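Long-range contacts in Exo beta-1,2-glucooligosaccharide sophorohydrolase (non-reducing end) (Parabacteroides distasonis ATCC 8503, PDB 5Z06), which hydrolyses linear beta-1,2-glucan and beta-1,2-glucooligosaccharides of four or more units, releasing sophorose from the non-reducing end: residues S14-D19 against N657-L662; Y20-A25 against F593-Q598; R317-A322 against D373-K378. One frame throughout, in Å; residues are numbered along the deposited sequence.

Contact 1 of 3, residues S14-D19 against N657-L662; sequences SLMKGD and NWVSPL. With GOL (glycerol), chain E.
Asn657 meets the 14-19 loop through its amide nitrogen, which donates twice. ND2 lies 2.8 Å from Lys17 O, nearly in line with that carbonyl (C=O...N 172°), and 3.0 Å from Asp19 OD1, which it reaches from above the carboxylate plane. Both acceptors sit close to the amide plane, so the two bonds fix the rotation of the group; a primary amide, with two N-H groups in one plane, suits a place between two acceptors. Asp19 comes tip to tip with the amide and carries a salt bridge to Arg37 as well, which probably keeps it ionised. One water is hydrogen-bonded to Asp19 O, Asn657 O and glycerol O1. The glycerol, probably from the crystallisation liquor, takes the hydrogen of Leu15 N on O3 at 3.0 Å and gives that of O2 to Val659 O at 2.8 Å, bridging the two backbones. Beside this polar end the packing is apolar: Val659 CG1 presses on Leu15 CB at 3.3 Å, tighter than usual, and lies 3.7 Å from Met16 SD. The methionine chain bends at chi2 and chi3, the latter (-104°) placing CE beside Asn657 OD1. Phe641 of helix 639-642 packs on Met16 and Val659, while strand 658-659, entered through a G1 beta bulge at Asn657 and Trp658, edges a small antiparallel sheet against the loop between strands 9-11 and 23-28.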
ATOM      1  N   SER A  14     -16.446  -4.216  -3.305  1.00 31.33           N
ATOM      2  CA  SER A  14     -15.483  -5.287  -3.095  1.00 30.62           C
ATOM      3  C   SER A  14     -14.507  -5.209  -4.243  1.00 32.20           C
ATOM      4  O   SER A  14     -14.928  -5.220  -5.407  1.00 34.65           O
ATOM      5  CB  SER A  14     -16.170  -6.635  -3.092  1.00 28.34           C
ATOM      6  OG  SER A  14     -15.266  -7.649  -2.761  1.00 29.35           O
ATOM      7  N   LEU A  15     -13.219  -5.090  -3.927  1.00 29.92           N
ATOM      8  CA  LEU A  15     -12.176  -5.159  -4.947  1.00 30.93           C
ATOM      9  C   LEU A  15     -12.026  -6.560  -5.501  1.00 29.35           C
ATOM     10  O   LEU A  15     -11.507  -6.732  -6.591  1.00 30.96           O
ATOM     11  CB  LEU A  15     -10.836  -4.648  -4.400  1.00 32.84           C
ATOM     12  CG  LEU A  15     -10.840  -3.176  -3.956  1.00 33.13           C
ATOM     13  CD1 LEU A  15      -9.499  -2.750  -3.379  1.00 33.54           C
ATOM     14  CD2 LEU A  15     -11.218  -2.277  -5.131  1.00 30.94           C
ATOM     15  N   MET A  16     -12.485  -7.560  -4.758  1.00 30.65           N
ATOM     16  CA  MET A  16     -12.544  -8.930  -5.263  1.00 30.75           C
ATOM     17  C   MET A  16     -13.962  -9.297  -5.683  1.00 30.90           C
ATOM     18  O   MET A  16     -14.925  -8.821  -5.108  1.00 31.97           O
ATOM     19  CB  MET A  16     -12.033  -9.916  -4.201  1.00 29.56           C
ATOM     20  CG  MET A  16     -10.579  -9.726  -3.822  1.00 30.72           C
ATOM     21  SD  MET A  16      -9.452  -9.856  -5.225  1.00 28.94           S
ATOM     22  CE  MET A  16      -8.727 -11.471  -4.992  1.00 29.49           C
ATOM     23  N   LYS A  17     -14.074 -10.159  -6.688  1.00 31.67           N
ATOM     24  CA  LYS A  17     -15.352 -10.714  -7.074  1.00 31.98           C
ATOM     25  C   LYS A  17     -15.713 -11.817  -6.127  1.00 28.78           C
ATOM     26  O   LYS A  17     -14.912 -12.218  -5.282  1.00 25.79           O
ATOM     27  CB  LYS A  17     -15.305 -11.267  -8.497  1.00 37.65           C
ATOM     28  CG  LYS A  17     -15.171 -10.171  -9.527  1.00 43.97           C
ATOM     29  CD  LYS A  17     -14.784 -10.707 -10.893  1.00 49.24           C
ATOM     30  CE  LYS A  17     -14.242  -9.575 -11.764  1.00 53.74           C
ATOM     31  NZ  LYS A  17     -13.546 -10.120 -12.964  1.00 56.72           N
ATOM     32  N   GLY A  18     -16.954 -12.272  -6.275  1.00 27.95           N
ATOM     33  CA  GLY A  18     -17.437 -13.506  -5.687  1.00 27.85           C
ATOM     34  C   GLY A  18     -17.964 -13.330  -4.290  1.00 25.79           C
ATOM     35  O   GLY A  18     -19.121 -13.538  -4.046  1.00 25.02           O
ATOM     36  N   ASP A  19     -17.085 -12.955  -3.380  1.00 26.88           N
ATOM     37  CA  ASP A  19     -17.422 -12.794  -1.988  1.00 27.88           C
ATOM     38  C   ASP A  19     -16.553 -11.722  -1.341  1.00 27.74           C
ATOM     39  O   ASP A  19     -15.534 -11.330  -1.888  1.00 27.92           O
ATOM     40  CB  ASP A  19     -17.237 -14.127  -1.260  1.00 28.21           C
ATOM     41  CG  ASP A  19     -15.823 -14.691  -1.394  1.00 29.15           C
ATOM     42  OD1 ASP A  19     -14.874 -14.214  -0.741  1.00 32.09           O
ATOM     43  OD2 ASP A  19     -15.655 -15.653  -2.147  1.00 32.30           O
ATOM     44  N   ASN A 657      -9.461 -14.750  -0.702  1.00 27.40           N
ATOM     45  CA  ASN A 657     -10.152 -13.821  -1.605  1.00 25.64           C
ATOM     46  C   ASN A 657     -10.131 -12.372  -1.083  1.00 25.69           C
ATOM     47  O   ASN A 657     -11.160 -11.732  -0.850  1.00 23.89           O
ATOM     48  CB  ASN A 657     -11.582 -14.261  -1.915  1.00 25.65           C
ATOM     49  CG  ASN A 657     -12.116 -13.562  -3.138  1.00 24.91           C
ATOM     50  OD1 ASN A 657     -11.384 -13.385  -4.077  1.00 24.87           O
ATOM     51  ND2 ASN A 657     -13.351 -13.102  -3.100  1.00 25.27           N
ATOM     52  N   TRP A 658      -8.904 -11.889  -0.925  1.00 26.80           N
ATOM     53  CA  TRP A 658      -8.600 -10.582  -0.387  1.00 26.12           C
ATOM     54  C   TRP A 658      -7.586  -9.877  -1.301  1.00 25.55           C
ATOM     55  O   TRP A 658      -6.680 -10.489  -1.845  1.00 26.91           O
ATOM     56  CB  TRP A 658      -8.020 -10.751   1.014  1.00 25.29           C
ATOM     57  CG  TRP A 658      -7.610  -9.480   1.649  1.00 26.52           C
ATOM     58  CD1 TRP A 658      -8.377  -8.646   2.400  1.00 27.18           C
ATOM     59  CD2 TRP A 658      -6.323  -8.881   1.570  1.00 27.25           C
ATOM     60  NE1 TRP A 658      -7.641  -7.563   2.811  1.00 27.33           N
ATOM     61  CE2 TRP A 658      -6.372  -7.688   2.320  1.00 28.51           C
ATOM     62  CE3 TRP A 658      -5.128  -9.244   0.950  1.00 27.68           C
ATOM     63  CZ2 TRP A 658      -5.279  -6.858   2.462  1.00 27.90           C
ATOM     64  CZ3 TRP A 658      -4.049  -8.427   1.086  1.00 27.72           C
ATOM     65  CH2 TRP A 658      -4.128  -7.241   1.841  1.00 28.82           C
ATOM     66  N   VAL A 659      -7.758  -8.582  -1.458  1.00 25.44           N
ATOM     67  CA  VAL A 659      -6.735  -7.726  -2.028  1.00 26.73           C
ATOM     68  C   VAL A 659      -6.648  -6.470  -1.184  1.00 26.08           C
ATOM     69  O   VAL A 659      -7.621  -6.006  -0.611  1.00 26.44           O
ATOM     70  CB  VAL A 659      -6.994  -7.425  -3.523  1.00 26.63           C
ATOM     71  CG1 VAL A 659      -8.282  -6.643  -3.712  1.00 27.43           C
ATOM     72  CG2 VAL A 659      -5.811  -6.672  -4.144  1.00 27.87           C
ATOM     73  N   SER A 660      -5.453  -5.938  -1.096  1.00 26.28           N
ATOM     74  CA  SER A 660      -5.202  -4.780  -0.296  1.00 26.43           C
ATOM     75  C   SER A 660      -6.000  -3.602  -0.807  1.00 27.97           C
ATOM     76  O   SER A 660      -6.103  -3.401  -2.021  1.00 26.11           O
ATOM     77  CB  SER A 660      -3.727  -4.434  -0.353  1.00 25.59           C
ATOM     78  OG  SER A 660      -3.496  -3.292   0.388  1.00 25.94           O
ATOM     79  N   PRO A 661      -6.566  -2.798   0.121  1.00 29.35           N
ATOM     80  CA  PRO A 661      -7.243  -1.563  -0.306  1.00 28.72           C
ATOM     81  C   PRO A 661      -6.303  -0.393  -0.551  1.00 28.38           C
ATOM     82  O   PRO A 661      -6.776   0.693  -0.812  1.00 31.59           O
ATOM     83  CB  PRO A 661      -8.166  -1.256   0.873  1.00 30.25           C
ATOM     84  CG  PRO A 661      -7.465  -1.848   2.063  1.00 31.27           C
ATOM     85  CD  PRO A 661      -6.586  -2.968   1.583  1.00 29.67           C
ATOM     86  N   LEU A 662      -4.984  -0.598  -0.498  1.00 27.81           N
ATOM     87  CA  LEU A 662      -4.045   0.511  -0.543  1.00 27.14           C
ATOM     88  C   LEU A 662      -2.890   0.268  -1.493  1.00 26.43           C
ATOM     89  O   LEU A 662      -2.619  -0.864  -1.924  1.00 24.99           O
ATOM     90  CB  LEU A 662      -3.514   0.847   0.879  1.00 26.28           C
ATOM     91  CG  LEU A 662      -2.930  -0.240   1.784  1.00 26.97           C
ATOM     92  CD1 LEU A 662      -1.567  -0.718   1.318  1.00 27.74           C
ATOM     93  CD2 LEU A 662      -2.771   0.311   3.184  1.00 26.90           C
TER
HETATM   94  C1  GOL E 803     -10.482  -7.095  -0.111  1.00 38.87           C
HETATM   95  O1  GOL E 803     -11.543  -7.957  -0.534  1.00 44.60           O
HETATM   96  C2  GOL E 803     -10.866  -5.724   0.456  1.00 38.57           C
HETATM   97  O2  GOL E 803      -9.689  -5.120   0.995  1.00 39.16           O
HETATM   98  C3  GOL E 803     -11.300  -4.710  -0.596  1.00 38.91           C
HETATM   99  O3  GOL E 803     -12.646  -4.924  -1.019  1.00 35.43           O
HETATM  100  O   HOH W   1     -13.331 -10.154  -0.698  1.00 25.24           O

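Contact 2 of 3, residues Y20-A25 against F593-Q598; sequences YFYSQA and FAWNYQ
Phe21 and Tyr22 close on Ala594 and Trp595. CE2 of Phe21 comes within 3.3 Å of Ala594 CB, a close fit in which the small methyl admits the large ring, and Trp595 NE1 lies at the edge of the Phe21 ring, near its plane; the Phe21 and Trp595 rings themselves meet obliquely. Tyr22 makes a true edge-to-face pair: its CD1 side points at one face of the indole, CD1 lying 3.7 Å from Trp595 CZ2, with the planes 81° apart and the ring centroids 5.3 Å apart. Beyond that edge Tyr22 OH donates to Ala594 O at 3.0 Å, in the carbonyl plane and on a lone pair. The same hydroxyl is also held by Trp658 NE1, so a tyrosine gives this place an apolar edge and a polar tip that can both donate and accept. Together the three rings form an aromatic cluster that fastens the N-terminal beta-rich part of the chain to a turn of the glycoamylase-like region, the turn being the reversal of a hairpin between strands 590-592 and 597-599. The ends of that turn are tied by Phe593 N bonding to Asn596 O at 2.9 Å. On the other side, Tyr22 is the centre of an inverse gamma turn, which leads into strand 23-28. Chi1 (-66°) sets Tyr22 CG anti to the carbonyl carbon; chi2 then turns the ring so that Phe21 CD2 stands 3.5 Å above its plane, over the centre. Further out, Ser23 OG donates to Tyr20 O at 2.6 Å and receives Leu40 N. Trp595 rests on Gln71 and Pro74, and Trp658 meets both Phe21 and Phe593 edge-to-face.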
ATOM      1  N   TYR A  20     -16.968 -11.283  -0.157  1.00 27.29           N
ATOM      2  CA  TYR A  20     -16.421 -10.102   0.462  1.00 26.96           C
ATOM      3  C   TYR A  20     -15.701 -10.476   1.748  1.00 26.90           C
ATOM      4  O   TYR A  20     -16.300 -10.961   2.720  1.00 26.48           O
ATOM      5  CB  TYR A  20     -17.499  -9.056   0.736  1.00 29.80           C
ATOM      6  CG  TYR A  20     -16.884  -7.760   1.210  1.00 30.81           C
ATOM      7  CD1 TYR A  20     -15.907  -7.120   0.439  1.00 31.56           C
ATOM      8  CD2 TYR A  20     -17.220  -7.196   2.445  1.00 30.28           C
ATOM      9  CE1 TYR A  20     -15.302  -5.954   0.873  1.00 30.92           C
ATOM     10  CE2 TYR A  20     -16.624  -6.012   2.865  1.00 31.18           C
ATOM     11  CZ  TYR A  20     -15.655  -5.406   2.068  1.00 29.99           C
ATOM     12  OH  TYR A  20     -15.006  -4.258   2.433  1.00 31.15           O
ATOM     13  N   PHE A  21     -14.402 -10.240   1.738  1.00 25.07           N
ATOM     14  CA  PHE A  21     -13.564 -10.718   2.778  1.00 25.78           C
ATOM     15  C   PHE A  21     -14.046 -10.189   4.107  1.00 25.28           C
ATOM     16  O   PHE A  21     -14.171 -10.945   5.045  1.00 24.26           O
ATOM     17  CB  PHE A  21     -12.083 -10.344   2.559  1.00 26.34           C
ATOM     18  CG  PHE A  21     -11.249 -10.734   3.717  1.00 25.50           C
ATOM     19  CD1 PHE A  21     -10.748 -12.007   3.807  1.00 24.88           C
ATOM     20  CD2 PHE A  21     -11.068  -9.868   4.768  1.00 26.01           C
ATOM     21  CE1 PHE A  21     -10.031 -12.407   4.916  1.00 26.00           C
ATOM     22  CE2 PHE A  21     -10.360 -10.262   5.888  1.00 26.20           C
ATOM     23  CZ  PHE A  21      -9.832 -11.531   5.958  1.00 25.81           C
ATOM     24  N   TYR A  22     -14.353  -8.904   4.155  1.00 26.37           N
ATOM     25  CA  TYR A  22     -14.725  -8.236   5.400  1.00 28.10           C
ATOM     26  C   TYR A  22     -16.213  -8.354   5.675  1.00 28.52           C
ATOM     27  O   TYR A  22     -16.903  -7.358   5.871  1.00 29.99           O
ATOM     28  CB  TYR A  22     -14.342  -6.773   5.318  1.00 28.43           C
ATOM     29  CG  TYR A  22     -12.860  -6.570   5.243  1.00 29.04           C
ATOM     30  CD1 TYR A  22     -12.069  -6.692   6.375  1.00 30.00           C
ATOM     31  CD2 TYR A  22     -12.245  -6.269   4.041  1.00 28.07           C
ATOM     32  CE1 TYR A  22     -10.699  -6.500   6.311  1.00 30.03           C
ATOM     33  CE2 TYR A  22     -10.882  -6.088   3.974  1.00 29.08           C
ATOM     34  CZ  TYR A  22     -10.125  -6.184   5.105  1.00 28.99           C
ATOM     35  OH  TYR A  22      -8.788  -5.984   4.983  1.00 31.13           O
ATOM     36  N   SER A  23     -16.697  -9.582   5.672  1.00 26.28           N
ATOM     37  CA  SER A  23     -18.053  -9.866   6.039  1.00 27.46           C
ATOM     38  C   SER A  23     -18.097 -11.242   6.635  1.00 28.23           C
ATOM     39  O   SER A  23     -17.176 -12.049   6.497  1.00 28.41           O
ATOM     40  CB  SER A  23     -18.987  -9.803   4.838  1.00 26.10           C
ATOM     41  OG  SER A  23     -18.651 -10.792   3.900  1.00 24.91           O
ATOM     42  N   GLN A  24     -19.189 -11.497   7.310  1.00 30.35           N
ATOM     43  CA  GLN A  24     -19.431 -12.791   7.870  1.00 33.89           C
ATOM     44  C   GLN A  24     -20.874 -13.107   7.518  1.00 33.01           C
ATOM     45  O   GLN A  24     -21.712 -12.211   7.417  1.00 33.80           O
ATOM     46  CB  GLN A  24     -19.171 -12.765   9.369  1.00 37.27           C
ATOM     47  CG  GLN A  24     -19.279 -14.119  10.055  1.00 44.75           C
ATOM     48  CD  GLN A  24     -19.026 -14.053  11.565  1.00 49.21           C
ATOM     49  OE1 GLN A  24     -18.915 -12.965  12.158  1.00 51.77           O
ATOM     50  NE2 GLN A  24     -18.941 -15.226  12.194  1.00 52.91           N
ATOM     51  N   ALA A  25     -21.146 -14.375   7.284  1.00 32.12           N
ATOM     52  CA  ALA A  25     -22.507 -14.836   7.111  1.00 32.01           C
ATOM     53  C   ALA A  25     -22.551 -16.272   7.583  1.00 32.06           C
ATOM     54  O   ALA A  25     -21.746 -17.102   7.170  1.00 32.35           O
ATOM     55  CB  ALA A  25     -22.961 -14.694   5.677  1.00 31.86           C
ATOM     56  N   PHE A 593      -1.880  -6.871   5.700  1.00 30.33           N
ATOM     57  CA  PHE A 593      -2.854  -7.866   5.308  1.00 31.72           C
ATOM     58  C   PHE A 593      -4.198  -7.366   5.848  1.00 32.06           C
ATOM     59  O   PHE A 593      -4.394  -6.167   5.964  1.00 34.98           O
ATOM     60  CB  PHE A 593      -2.398  -9.250   5.813  1.00 31.54           C
ATOM     61  CG  PHE A 593      -3.260 -10.419   5.374  1.00 29.28           C
ATOM     62  CD1 PHE A 593      -3.856 -10.463   4.100  1.00 30.07           C
ATOM     63  CD2 PHE A 593      -3.491 -11.484   6.265  1.00 29.25           C
ATOM     64  CE1 PHE A 593      -4.641 -11.539   3.729  1.00 28.57           C
ATOM     65  CE2 PHE A 593      -4.295 -12.548   5.907  1.00 28.98           C
ATOM     66  CZ  PHE A 593      -4.859 -12.578   4.630  1.00 29.90           C
ATOM     67  N   ALA A 594      -5.101  -8.265   6.201  1.00 33.57           N
ATOM     68  CA  ALA A 594      -6.500  -7.948   6.410  1.00 36.36           C
ATOM     69  C   ALA A 594      -6.715  -7.087   7.650  1.00 34.42           C
ATOM     70  O   ALA A 594      -7.500  -6.168   7.634  1.00 35.76           O
ATOM     71  CB  ALA A 594      -7.278  -9.245   6.549  1.00 35.98           C
ATOM     72  N   TRP A 595      -6.008  -7.437   8.715  1.00 34.35           N
ATOM     73  CA  TRP A 595      -6.135  -6.802  10.022  1.00 35.72           C
ATOM     74  C   TRP A 595      -4.845  -6.273  10.628  1.00 35.78           C
ATOM     75  O   TRP A 595      -4.901  -5.556  11.612  1.00 39.25           O
ATOM     76  CB  TRP A 595      -6.713  -7.826  10.994  1.00 34.33           C
ATOM     77  CG  TRP A 595      -8.000  -8.374  10.482  1.00 33.88           C
ATOM     78  CD1 TRP A 595      -8.207  -9.595   9.924  1.00 32.48           C
ATOM     79  CD2 TRP A 595      -9.249  -7.696  10.457  1.00 31.44           C
ATOM     80  NE1 TRP A 595      -9.527  -9.729   9.565  1.00 32.27           N
ATOM     81  CE2 TRP A 595     -10.187  -8.575   9.878  1.00 31.60           C
ATOM     82  CE3 TRP A 595      -9.674  -6.427  10.882  1.00 33.17           C
ATOM     83  CZ2 TRP A 595     -11.527  -8.227   9.689  1.00 32.99           C
ATOM     84  CZ3 TRP A 595     -11.008  -6.072  10.689  1.00 33.56           C
ATOM     85  CH2 TRP A 595     -11.922  -6.980  10.112  1.00 33.27           C
ATOM     86  N   ASN A 596      -3.697  -6.642  10.077  1.00 35.93           N
ATOM     87  CA  ASN A 596      -2.418  -6.292  10.688  1.00 36.77           C
ATOM     88  C   ASN A 596      -1.316  -6.320   9.658  1.00 34.16           C
ATOM     89  O   ASN A 596      -1.481  -6.846   8.547  1.00 32.64           O
ATOM     90  CB  ASN A 596      -2.061  -7.285  11.793  1.00 38.70           C
ATOM     91  CG  ASN A 596      -2.180  -8.728  11.326  1.00 43.39           C
ATOM     92  OD1 ASN A 596      -1.332  -9.240  10.579  1.00 43.42           O
ATOM     93  ND2 ASN A 596      -3.252  -9.391  11.751  1.00 44.64           N
ATOM     94  N   TYR A 597      -0.182  -5.769  10.061  1.00 30.66           N
ATOM     95  CA  TYR A 597       1.027  -5.863   9.298  1.00 28.32           C
ATOM     96  C   TYR A 597       1.549  -7.279   9.425  1.00 28.12           C
ATOM     97  O   TYR A 597       1.390  -7.927  10.458  1.00 30.22           O
ATOM     98  CB  TYR A 597       2.036  -4.879   9.831  1.00 27.63           C
ATOM     99  CG  TYR A 597       3.410  -4.972   9.207  1.00 27.50           C
ATOM    100  CD1 TYR A 597       3.667  -4.422   7.935  1.00 26.58           C
ATOM    101  CD2 TYR A 597       4.455  -5.585   9.890  1.00 27.80           C
ATOM    102  CE1 TYR A 597       4.938  -4.476   7.383  1.00 27.67           C
ATOM    103  CE2 TYR A 597       5.730  -5.662   9.336  1.00 28.44           C
ATOM    104  CZ  TYR A 597       5.973  -5.088   8.094  1.00 26.83           C
ATOM    105  OH  TYR A 597       7.233  -5.156   7.551  1.00 25.81           O
ATOM    106  N   GLN A 598       2.174  -7.759   8.373  1.00 27.09           N
ATOM    107  CA  GLN A 598       2.831  -9.062   8.413  1.00 28.10           C
ATOM    108  C   GLN A 598       4.113  -9.005   7.610  1.00 27.57           C
ATOM    109  O   GLN A 598       4.157  -8.370   6.550  1.00 27.78           O
ATOM    110  CB  GLN A 598       1.903 -10.158   7.896  1.00 26.88           C
ATOM    111  CG  GLN A 598       1.213  -9.863   6.580  1.00 27.12           C
ATOM    112  CD  GLN A 598       0.392 -11.046   6.089  1.00 27.11           C
ATOM    113  OE1 GLN A 598      -0.190 -11.789   6.872  1.00 27.72           O
ATOM    114  NE2 GLN A 598       0.337 -11.217   4.783  1.00 27.58           N
TER

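Contact 3 of 3, residues R317-A322 against D373-K378; sequences RNDMIA and DGTTGK
A two-stranded antiparallel ribbon, strands 320-322 and 371-373, ends where Met320 faces Asp373 as a non-hydrogen-bonded pair, their CA atoms 4.5 Å apart. Just past it, Gly374 N donates to Asp319 O at 2.7 Å in a nearly straight bond (N-H...O 165°). The absence of a side chain suits Gly374, because a beta carbon there would point at the Asp319 carbonyl. Asp319 CB touches Asp373 OD1 at 3.5 Å, and its carboxylate oxygen OD1 lies 3.8 Å from the methyl CG2 of Thr375. The two carboxylates come near each other, with Asp319 OD2 and Asp373 OD1 4.4 Å apart. Asp373 OD1 accepts from Thr375 N at 2.9 Å; the Thr375 hydroxyl is modelled implausibly close to the same oxygen, and a bond there is doubtful. Asp373 O in turn accepts from Thr376 N and Gly377 N. The positive phi of Gly377 (78°) is easily taken by a residue without CB, and the chain comes round here, with Asp373 N bonded to Lys378 O. An aspartate whose OD1 receives the backbone N two residues on defines an Asx turn, here at the exit of a beta strand.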
ATOM      1  N   ARG A 317      -3.038   8.686   5.565  1.00 27.43           N
ATOM      2  CA  ARG A 317      -2.923  10.068   5.995  1.00 29.67           C
ATOM      3  C   ARG A 317      -2.674  10.900   4.774  1.00 30.45           C
ATOM      4  O   ARG A 317      -1.875  10.538   3.917  1.00 33.69           O
ATOM      5  CB  ARG A 317      -1.764  10.267   6.958  1.00 28.83           C
ATOM      6  CG  ARG A 317      -1.944   9.504   8.247  1.00 29.81           C
ATOM      7  CD  ARG A 317      -3.129  10.026   9.046  1.00 30.28           C
ATOM      8  NE  ARG A 317      -3.140   9.337  10.324  1.00 28.57           N
ATOM      9  CZ  ARG A 317      -2.410   9.690  11.378  1.00 29.37           C
ATOM     10  NH1 ARG A 317      -1.612  10.757  11.341  1.00 30.74           N
ATOM     11  NH2 ARG A 317      -2.486   8.970  12.486  1.00 28.98           N
ATOM     12  N   ASN A 318      -3.391  12.001   4.689  1.00 31.62           N
ATOM     13  CA  ASN A 318      -3.259  12.909   3.588  1.00 35.50           C
ATOM     14  C   ASN A 318      -1.911  13.645   3.637  1.00 34.80           C
ATOM     15  O   ASN A 318      -1.305  13.952   2.590  1.00 36.00           O
ATOM     16  CB  ASN A 318      -4.442  13.879   3.608  1.00 39.42           C
ATOM     17  CG  ASN A 318      -4.394  14.876   2.476  1.00 46.94           C
ATOM     18  OD1 ASN A 318      -4.422  16.099   2.697  1.00 53.99           O
ATOM     19  ND2 ASN A 318      -4.297  14.367   1.253  1.00 49.18           N
ATOM     20  N   ASP A 319      -1.438  13.935   4.843  1.00 33.35           N
ATOM     21  CA  ASP A 319      -0.297  14.839   5.023  1.00 33.26           C
ATOM     22  C   ASP A 319       0.985  14.162   5.431  1.00 31.64           C
ATOM     23  O   ASP A 319       2.049  14.763   5.349  1.00 31.80           O
ATOM     24  CB  ASP A 319      -0.630  15.898   6.073  1.00 33.98           C
ATOM     25  CG  ASP A 319      -1.831  16.749   5.689  1.00 35.44           C
ATOM     26  OD1 ASP A 319      -2.149  16.878   4.485  1.00 36.82           O
ATOM     27  OD2 ASP A 319      -2.452  17.294   6.607  1.00 38.14           O
ATOM     28  N   MET A 320       0.902  12.913   5.854  1.00 30.08           N
ATOM     29  CA  MET A 320       2.046  12.271   6.432  1.00 29.76           C
ATOM     30  C   MET A 320       2.859  11.603   5.359  1.00 29.34           C
ATOM     31  O   MET A 320       2.362  10.734   4.652  1.00 32.69           O
ATOM     32  CB  MET A 320       1.602  11.244   7.462  1.00 30.67           C
ATOM     33  CG  MET A 320       2.725  10.659   8.254  1.00 29.13           C
ATOM     34  SD  MET A 320       2.063   9.435   9.384  1.00 31.02           S
ATOM     35  CE  MET A 320       1.727   8.075   8.259  1.00 30.37           C
ATOM     36  N   ILE A 321       4.123  11.996   5.273  1.00 30.46           N
ATOM     37  CA  ILE A 321       5.083  11.346   4.397  1.00 28.91           C
ATOM     38  C   ILE A 321       5.971  10.409   5.172  1.00 28.34           C
ATOM     39  O   ILE A 321       6.183  10.566   6.369  1.00 28.98           O
ATOM     40  CB  ILE A 321       5.877  12.331   3.522  1.00 29.16           C
ATOM     41  CG1 ILE A 321       6.782  13.270   4.318  1.00 29.25           C
ATOM     42  CG2 ILE A 321       4.917  13.097   2.646  1.00 28.78           C
ATOM     43  CD1 ILE A 321       8.214  12.804   4.412  1.00 31.19           C
ATOM     44  N   ALA A 322       6.399   9.363   4.484  1.00 27.29           N
ATOM     45  CA  ALA A 322       7.304   8.368   5.040  1.00 26.68           C
ATOM     46  C   ALA A 322       8.648   8.662   4.390  1.00 26.58           C
ATOM     47  O   ALA A 322       8.746   8.738   3.171  1.00 23.76           O
ATOM     48  CB  ALA A 322       6.835   6.969   4.707  1.00 25.94           C
ATOM     49  N   ASP A 373       5.001  15.327   8.802  1.00 28.56           N
ATOM     50  CA  ASP A 373       3.832  15.974   8.258  1.00 30.97           C
ATOM     51  C   ASP A 373       4.371  16.875   7.160  1.00 30.22           C
ATOM     52  O   ASP A 373       5.110  17.817   7.424  1.00 27.81           O
ATOM     53  CB  ASP A 373       3.061  16.735   9.355  1.00 32.09           C
ATOM     54  CG  ASP A 373       1.781  17.363   8.853  1.00 32.27           C
ATOM     55  OD1 ASP A 373       1.741  17.874   7.716  1.00 33.55           O
ATOM     56  OD2 ASP A 373       0.805  17.376   9.612  1.00 36.55           O
ATOM     57  N   GLY A 374       3.999  16.555   5.923  1.00 30.44           N
ATOM     58  CA  GLY A 374       4.469  17.263   4.745  1.00 30.12           C
ATOM     59  C   GLY A 374       4.102  18.727   4.695  1.00 30.25           C
ATOM     60  O   GLY A 374       4.765  19.495   4.043  1.00 32.04           O
ATOM     61  N   THR A 375       3.034  19.104   5.381  1.00 32.33           N
ATOM     62  CA  THR A 375       2.585  20.474   5.439  1.00 33.60           C
ATOM     63  C   THR A 375       3.328  21.286   6.481  1.00 34.93           C
ATOM     64  O   THR A 375       3.307  22.492   6.410  1.00 38.64           O
ATOM     65  CB  THR A 375       1.077  20.550   5.771  1.00 33.93           C
ATOM     66  OG1 THR A 375       0.834  20.004   7.071  1.00 35.84           O
ATOM     67  CG2 THR A 375       0.241  19.783   4.739  1.00 34.16           C
ATOM     68  N   THR A 376       3.951  20.638   7.466  1.00 36.53           N
ATOM     69  CA  THR A 376       4.625  21.374   8.558  1.00 35.69           C
ATOM     70  C   THR A 376       6.123  21.114   8.773  1.00 35.03           C
ATOM     71  O   THR A 376       6.776  21.908   9.443  1.00 36.06           O
ATOM     72  CB  THR A 376       3.923  21.113   9.894  1.00 35.83           C
ATOM     73  OG1 THR A 376       4.156  19.756  10.315  1.00 33.74           O
ATOM     74  CG2 THR A 376       2.423  21.389   9.779  1.00 35.20           C
ATOM     75  N   GLY A 377       6.659  20.009   8.240  1.00 31.39           N
ATOM     76  CA  GLY A 377       8.019  19.590   8.545  1.00 29.73           C
ATOM     77  C   GLY A 377       8.135  18.924   9.912  1.00 29.75           C
ATOM     78  O   GLY A 377       9.244  18.552  10.324  1.00 28.68           O
ATOM     79  N   LYS A 378       7.008  18.739  10.606  1.00 29.82           N
ATOM     80  CA  LYS A 378       7.023  18.216  11.971  1.00 33.72           C
ATOM     81  C   LYS A 378       6.897  16.704  11.910  1.00 34.15           C
ATOM     82  O   LYS A 378       6.091  16.152  11.145  1.00 32.80           O
ATOM     83  CB  LYS A 378       5.875  18.784  12.827  1.00 37.40           C
ATOM     84  CG  LYS A 378       5.882  20.303  13.047  1.00 39.84           C
ATOM     85  CD  LYS A 378       7.202  20.840  13.583  1.00 42.46           C
ATOM     86  CE  LYS A 378       7.602  20.156  14.893  1.00 46.04           C
ATOM     87  NZ  LYS A 378       8.950  20.609  15.335  1.00 49.17           N
TER

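How the contacts relate
Contacts 1 and 2 are neighbours, their centres 10 Å apart, and both fasten the N-terminal beta-rich part to the glycoamylase-like region across several hundred residues. Trp658 of contact 1 joins them by reaching into the aromatic cluster of contact 2. Their chemistry differs: contact 1 is carried by an amide and a water beside a small apolar patch, with a glycerol lodged there in the crystal, contact 2 by aromatic rings with a single hydroxyl bond. Contact 3 lies 28 to 29 Å from both, centre to centre, touches neither, and is far more local in sequence, tying a strand to an Asx turn by one backbone bond across the segments. All three are partly buried, each mixing buried and exposed residues.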